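Local coordinates for protein YohF (Salmonella typhimurium, PDB 6WON) that probably acts as an acetoin dehydrogenase, an oxidoreductase of the short-chain dehydrogenase/reductase family built on a Rossmann-type fold, at residues Leu61-Ser64 against Gly69-Ala72; Lys5-Thr10 against Leu22-Asn27. All blocks are in the same frame, centred on the assembly; numbering follows the deposited sequence.

Both contacts belong to the N-terminal part of the Rossmann-type fold and come in series along the chain: contact 2 closes before contact 1 opens, and their centres are about 20 Å apart. Contact 2 sets helix 15-27 against strand 6-9 within the first beta-alpha-beta unit. Contact 1 follows strand 56-60, at one edge of the parallel sheet as counted within this chain, and holds the turn that leads into helix 71-80. The two meet directly where Leu61 CD2 packs on Thr10 CG2 at 4.0 Å, just beyond the ends of strands 56-60 and 6-9. Helices 15-27 and 71-80 lie on opposite faces of the sheet, so contact 2 belongs to one helical layer and contact 1 to the start of a helix in the other.

Contact 1 (Leu61-Ser64 against Gly69-Ala72); sequences LDLS and GAQA
Leu61 reaches across to Gly69-Ala72 with a single methyl, CD1, which sits 3.3 Å from Gly69 O and 4.2 Å from Ala72 CB. The same methyl also approaches Ala70 CA, so one branch of the leucine spans Gly69, Ala70 and Ala72. Its CG lies anti to the backbone N (chi1 176°), beside the carbonyl carbon, and this, together with chi2 near 64°, brings CD1 nearer to Gly69-Ala72 than the starting direction of the side chain would suggest. Leu63 makes a second, looser apolar touch, CD2 against Ala70 CB at 4.4 Å, and again it is the end of the side chain that closes the gap.

Between these two leucines the backbones meet at Asp62 and Gly69. The bare CA of Gly69 approaches the carbonyl directly, 3.5 Å from Asp62 O, in a CA-H...O contact with an angle of 152° at the hydrogen. No direct hydrogen bond crosses the contact, but a water takes one from Asp62 N at 2.8 Å and gives one to Gly69 O at 2.6 Å, linking the two backbones. The Asp62 carboxylate turns back along its own segment: OD1 accepts from Ser64 N at 3.2 Å, from above the carboxylate plane, in an Asx turn spanning Asp62 to Ser64, with Leu63 at its middle and a weak bond from Ser64 OG beside it.

Leu61-Ser64 follows strand 56-60, and the backbone of Leu61 is still hydrogen-bonded to Trp35 at the end of strand 30-35. From there the chain folds back on the short 3-10 turn that passes into helix 71-80, while Ala70 rests on Leu119 of the long helix 103-131.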
ATOM      1  N   LEU B  61     -22.366 -19.293  18.801  1.00 32.61           N
ATOM      2  CA  LEU B  61     -22.435 -18.683  17.478  1.00 36.78           C
ATOM      3  C   LEU B  61     -21.929 -19.692  16.458  1.00 37.67           C
ATOM      4  O   LEU B  61     -20.783 -20.144  16.551  1.00 39.90           O
ATOM      5  CB  LEU B  61     -21.614 -17.391  17.425  1.00 38.20           C
ATOM      6  CG  LEU B  61     -21.474 -16.644  16.093  1.00 39.12           C
ATOM      7  CD1 LEU B  61     -22.816 -16.124  15.615  1.00 37.73           C
ATOM      8  CD2 LEU B  61     -20.461 -15.481  16.235  1.00 35.13           C
ATOM      9  N   ASP B  62     -22.784 -20.060  15.506  1.00 35.58           N
ATOM     10  CA  ASP B  62     -22.435 -20.975  14.417  1.00 39.20           C
ATOM     11  C   ASP B  62     -22.575 -20.229  13.086  1.00 45.38           C
ATOM     12  O   ASP B  62     -23.651 -20.213  12.483  1.00 46.11           O
ATOM     13  CB  ASP B  62     -23.320 -22.212  14.461  1.00 38.06           C
ATOM     14  CG  ASP B  62     -22.855 -23.295  13.510  1.00 41.98           C
ATOM     15  OD1 ASP B  62     -21.916 -23.038  12.732  1.00 42.64           O
ATOM     16  OD2 ASP B  62     -23.425 -24.410  13.552  1.00 44.90           O
ATOM     17  N   LEU B  63     -21.478 -19.626  12.619  1.00 49.42           N
ATOM     18  CA  LEU B  63     -21.470 -18.875  11.368  1.00 52.84           C
ATOM     19  C   LEU B  63     -21.453 -19.763  10.126  1.00 57.85           C
ATOM     20  O   LEU B  63     -21.247 -19.246   9.025  1.00 59.29           O
ATOM     21  CB  LEU B  63     -20.269 -17.926  11.321  1.00 51.58           C
ATOM     22  CG  LEU B  63     -20.350 -16.700  12.227  1.00 53.94           C
ATOM     23  CD1 LEU B  63     -19.120 -15.812  12.070  1.00 54.99           C
ATOM     24  CD2 LEU B  63     -21.625 -15.918  11.952  1.00 54.78           C
ATOM     25  N   SER B  64     -21.668 -21.070  10.265  1.00 59.82           N
ATOM     26  CA  SER B  64     -21.565 -21.953   9.115  1.00 61.67           C
ATOM     27  C   SER B  64     -22.821 -21.920   8.254  1.00 62.31           C
ATOM     28  O   SER B  64     -22.748 -22.194   7.048  1.00 61.09           O
ATOM     29  CB  SER B  64     -21.258 -23.380   9.584  1.00 63.76           C
ATOM     30  OG  SER B  64     -22.441 -24.134   9.808  1.00 64.17           O
ATOM     31  N   GLY B  69     -27.474 -18.025  11.325  1.00 35.44           N
ATOM     32  CA  GLY B  69     -26.556 -18.229  12.437  1.00 31.72           C
ATOM     33  C   GLY B  69     -26.122 -16.942  13.108  1.00 33.76           C
ATOM     34  O   GLY B  69     -25.776 -16.937  14.292  1.00 31.75           O
ATOM     35  N   ALA B  70     -26.133 -15.834  12.370  1.00 35.07           N
ATOM     36  CA  ALA B  70     -25.701 -14.575  12.951  1.00 32.79           C
ATOM     37  C   ALA B  70     -26.739 -13.978  13.895  1.00 30.65           C
ATOM     38  O   ALA B  70     -26.415 -13.015  14.605  1.00 31.36           O
ATOM     39  CB  ALA B  70     -25.349 -13.580  11.837  1.00 31.37           C
ATOM     40  N   GLN B  71     -27.957 -14.536  13.944  1.00 31.19           N
ATOM     41  CA  GLN B  71     -28.973 -14.006  14.851  1.00 33.97           C
ATOM     42  C   GLN B  71     -28.542 -14.107  16.313  1.00 36.57           C
ATOM     43  O   GLN B  71     -28.993 -13.313  17.153  1.00 37.00           O
ATOM     44  CB  GLN B  71     -30.302 -14.725  14.630  1.00 40.81           C
ATOM     45  CG  GLN B  71     -31.095 -14.197  13.437  1.00 43.15           C
ATOM     46  CD  GLN B  71     -31.261 -12.685  13.484  1.00 43.22           C
ATOM     47  OE1 GLN B  71     -31.930 -12.144  14.376  1.00 39.51           O
ATOM     48  NE2 GLN B  71     -30.639 -11.995  12.531  1.00 42.00           N
ATOM     49  N   ALA B  72     -27.654 -15.053  16.637  1.00 34.47           N
ATOM     50  CA  ALA B  72     -27.158 -15.155  18.008  1.00 33.65           C
ATOM     51  C   ALA B  72     -26.510 -13.850  18.478  1.00 32.47           C
ATOM     52  O   ALA B  72     -26.493 -13.556  19.682  1.00 30.20           O
ATOM     53  CB  ALA B  72     -26.176 -16.323  18.113  1.00 31.44           C
TER
HETATM   54  O   HOH W   1     -25.444 -19.213  15.564  1.00 28.77           O

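Contact 2 (Lys5-Thr10 against Leu22-Asn27); sequences KVAIVT and LLLAQN
Strand 6-9 and helix 15-27 face each other with the CA atoms of Ala7 and Leu24 7.2 Å apart, the closest pair of CA atoms across the two segments. Leu24 is the helix residue that makes the contact between these segments. Its CD1 methyl lies 3.7 Å from Ala7 CB and 4.0 Å from Val9 CG2, resting on two side chains that stand two residues apart, on the same face of the strand. Ala7 offers only its CB, a small patch that lets the leucine come close to the strand backbone; Val9 is bulkier, meets Leu24 at a slant, and presents CG2, the branch beside its backbone N, while CG1 lies anti to that N (chi1 -174°). In Leu24, CG is turned beside the backbone N (chi1 -69°) and chi2 is extended at 172°, which carries CD1 outward to the strand.

All three touching residues are buried, and the interaction across the segments is purely apolar, with no hydrogen bond between them. The backbone bonds run along the helix, as from Gln26 N to Leu22 O at 2.8 Å, and from the strand to its neighbour, where Ala7 pairs with Asp30 and Gly32. Ile31 of strand 30-35 adds to the same apolar cluster by touching both Ala7 and Leu24. On the reverse side of the strand Ile8 faces helix 71-80 through Leu76 and Ile77, so alternate residues serve the two faces of the sheet.

Strand, helix and the following parallel strand form the first beta-alpha-beta crossover, with this leucine wedged between helix and sheet. That unit opens the Rossmann fold of short-chain dehydrogenases/reductases, in which the turn after the first strand, here following Val9 and Thr10, commonly contributes to the dinucleotide-binding site.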
ATOM      1  N   LYS B   5     -20.648   0.513  29.218  1.00 32.32           N
ATOM      2  CA  LYS B   5     -20.609   0.170  27.805  1.00 31.31           C
ATOM      3  C   LYS B   5     -20.463  -1.337  27.631  1.00 28.05           C
ATOM      4  O   LYS B   5     -19.963  -2.049  28.508  1.00 27.28           O
ATOM      5  CB  LYS B   5     -19.452   0.892  27.102  1.00 33.15           C
ATOM      6  CG  LYS B   5     -19.440   2.410  27.290  1.00 37.07           C
ATOM      7  CD  LYS B   5     -20.687   3.040  26.683  1.00 43.41           C
ATOM      8  CE  LYS B   5     -20.612   4.563  26.690  1.00 51.70           C
ATOM      9  NZ  LYS B   5     -21.820   5.182  26.057  1.00 55.44           N
ATOM     10  N   VAL B   6     -20.899  -1.821  26.475  1.00 24.62           N
ATOM     11  CA  VAL B   6     -20.905  -3.245  26.181  1.00 23.08           C
ATOM     12  C   VAL B   6     -19.983  -3.507  24.999  1.00 22.62           C
ATOM     13  O   VAL B   6     -20.071  -2.823  23.971  1.00 23.06           O
ATOM     14  CB  VAL B   6     -22.331  -3.755  25.891  1.00 24.81           C
ATOM     15  CG1 VAL B   6     -22.290  -5.186  25.351  1.00 24.43           C
ATOM     16  CG2 VAL B   6     -23.183  -3.671  27.149  1.00 24.02           C
ATOM     17  N   ALA B   7     -19.096  -4.482  25.154  1.00 20.69           N
ATOM     18  CA  ALA B   7     -18.276  -4.993  24.066  1.00 22.10           C
ATOM     19  C   ALA B   7     -18.684  -6.426  23.765  1.00 23.93           C
ATOM     20  O   ALA B   7     -18.823  -7.245  24.680  1.00 22.13           O
ATOM     21  CB  ALA B   7     -16.788  -4.954  24.413  1.00 21.19           C
ATOM     22  N   ILE B   8     -18.865  -6.732  22.488  1.00 26.16           N
ATOM     23  CA  ILE B   8     -19.071  -8.105  22.050  1.00 23.63           C
ATOM     24  C   ILE B   8     -17.849  -8.538  21.255  1.00 24.06           C
ATOM     25  O   ILE B   8     -17.386  -7.814  20.367  1.00 24.77           O
ATOM     26  CB  ILE B   8     -20.366  -8.245  21.243  1.00 22.90           C
ATOM     27  CG1 ILE B   8     -21.544  -8.145  22.217  1.00 26.59           C
ATOM     28  CG2 ILE B   8     -20.375  -9.577  20.500  1.00 22.24           C
ATOM     29  CD1 ILE B   8     -22.855  -8.006  21.545  1.00 31.85           C
ATOM     30  N   VAL B   9     -17.292  -9.686  21.621  1.00 23.47           N
ATOM     31  CA  VAL B   9     -16.120 -10.249  20.969  1.00 22.38           C
ATOM     32  C   VAL B   9     -16.504 -11.641  20.507  1.00 26.86           C
ATOM     33  O   VAL B   9     -16.834 -12.505  21.335  1.00 26.47           O
ATOM     34  CB  VAL B   9     -14.908 -10.305  21.913  1.00 22.29           C
ATOM     35  CG1 VAL B   9     -13.668 -10.749  21.150  1.00 20.47           C
ATOM     36  CG2 VAL B   9     -14.687  -8.945  22.600  1.00 22.76           C
ATOM     37  N   THR B  10     -16.459 -11.870  19.196  1.00 25.69           N
ATOM     38  CA  THR B  10     -16.803 -13.196  18.704  1.00 27.05           C
ATOM     39  C   THR B  10     -15.644 -14.161  18.915  1.00 29.10           C
ATOM     40  O   THR B  10     -14.472 -13.771  18.930  1.00 29.73           O
ATOM     41  CB  THR B  10     -17.194 -13.163  17.224  1.00 25.45           C
ATOM     42  OG1 THR B  10     -16.080 -12.747  16.429  1.00 27.98           O
ATOM     43  CG2 THR B  10     -18.357 -12.207  17.011  1.00 22.86           C
ATOM     44  N   LEU B  22     -11.188 -10.326  27.842  1.00 28.20           N
ATOM     45  CA  LEU B  22     -10.764 -10.147  29.225  1.00 28.79           C
ATOM     46  C   LEU B  22     -10.155  -8.764  29.444  1.00 30.72           C
ATOM     47  O   LEU B  22     -10.362  -8.146  30.494  1.00 33.55           O
ATOM     48  CB  LEU B  22      -9.773 -11.248  29.605  1.00 28.40           C
ATOM     49  CG  LEU B  22     -10.370 -12.657  29.782  1.00 29.63           C
ATOM     50  CD1 LEU B  22      -9.307 -13.618  30.317  1.00 32.23           C
ATOM     51  CD2 LEU B  22     -11.561 -12.636  30.714  1.00 28.60           C
ATOM     52  N   LEU B  23      -9.395  -8.262  28.474  1.00 28.92           N
ATOM     53  CA  LEU B  23      -8.833  -6.930  28.637  1.00 27.98           C
ATOM     54  C   LEU B  23      -9.930  -5.875  28.627  1.00 25.78           C
ATOM     55  O   LEU B  23      -9.896  -4.929  29.424  1.00 26.66           O
ATOM     56  CB  LEU B  23      -7.803  -6.657  27.550  1.00 23.41           C
ATOM     57  CG  LEU B  23      -6.967  -5.395  27.699  1.00 25.92           C
ATOM     58  CD1 LEU B  23      -6.391  -5.233  29.141  1.00 26.85           C
ATOM     59  CD2 LEU B  23      -5.862  -5.424  26.661  1.00 26.37           C
ATOM     60  N   LEU B  24     -10.932  -6.042  27.759  1.00 20.50           N
ATOM     61  CA  LEU B  24     -12.029  -5.082  27.714  1.00 22.55           C
ATOM     62  C   LEU B  24     -12.841  -5.129  29.000  1.00 23.39           C
ATOM     63  O   LEU B  24     -13.222  -4.081  29.534  1.00 25.41           O
ATOM     64  CB  LEU B  24     -12.920  -5.346  26.494  1.00 22.79           C
ATOM     65  CG  LEU B  24     -12.276  -5.041  25.136  1.00 23.65           C
ATOM     66  CD1 LEU B  24     -13.150  -5.507  23.950  1.00 22.22           C
ATOM     67  CD2 LEU B  24     -11.914  -3.556  25.026  1.00 26.72           C
ATOM     68  N   ALA B  25     -13.093  -6.332  29.527  1.00 23.71           N
ATOM     69  CA  ALA B  25     -13.713  -6.457  30.845  1.00 25.80           C
ATOM     70  C   ALA B  25     -12.873  -5.756  31.911  1.00 27.65           C
ATOM     71  O   ALA B  25     -13.389  -4.969  32.711  1.00 28.12           O
ATOM     72  CB  ALA B  25     -13.909  -7.937  31.192  1.00 26.89           C
ATOM     73  N   GLN B  26     -11.564  -6.014  31.925  1.00 27.41           N
ATOM     74  CA  GLN B  26     -10.697  -5.316  32.870  1.00 29.75           C
ATOM     75  C   GLN B  26     -10.771  -3.803  32.692  1.00 28.46           C
ATOM     76  O   GLN B  26     -10.643  -3.059  33.669  1.00 28.65           O
ATOM     77  CB  GLN B  26      -9.257  -5.800  32.721  1.00 33.03           C
ATOM     78  CG  GLN B  26      -8.300  -5.263  33.784  1.00 40.21           C
ATOM     79  CD  GLN B  26      -6.880  -5.755  33.575  1.00 45.61           C
ATOM     80  OE1 GLN B  26      -6.634  -6.642  32.759  1.00 47.21           O
ATOM     81  NE2 GLN B  26      -5.944  -5.181  34.302  1.00 50.09           N
ATOM     82  N   ASN B  27     -10.992  -3.328  31.467  1.00 31.04           N
ATOM     83  CA  ASN B  27     -11.086  -1.893  31.225  1.00 32.32           C
ATOM     84  C   ASN B  27     -12.475  -1.327  31.507  1.00 30.89           C
ATOM     85  O   ASN B  27     -12.651  -0.105  31.440  1.00 34.19           O
ATOM     86  CB  ASN B  27     -10.657  -1.580  29.784  1.00 32.26           C
ATOM     87  CG  ASN B  27      -9.127  -1.569  29.622  1.00 35.04           C
ATOM     88  OD1 ASN B  27      -8.387  -1.744  30.600  1.00 32.71           O
ATOM     89  ND2 ASN B  27      -8.654  -1.385  28.386  1.00 32.43           N
TER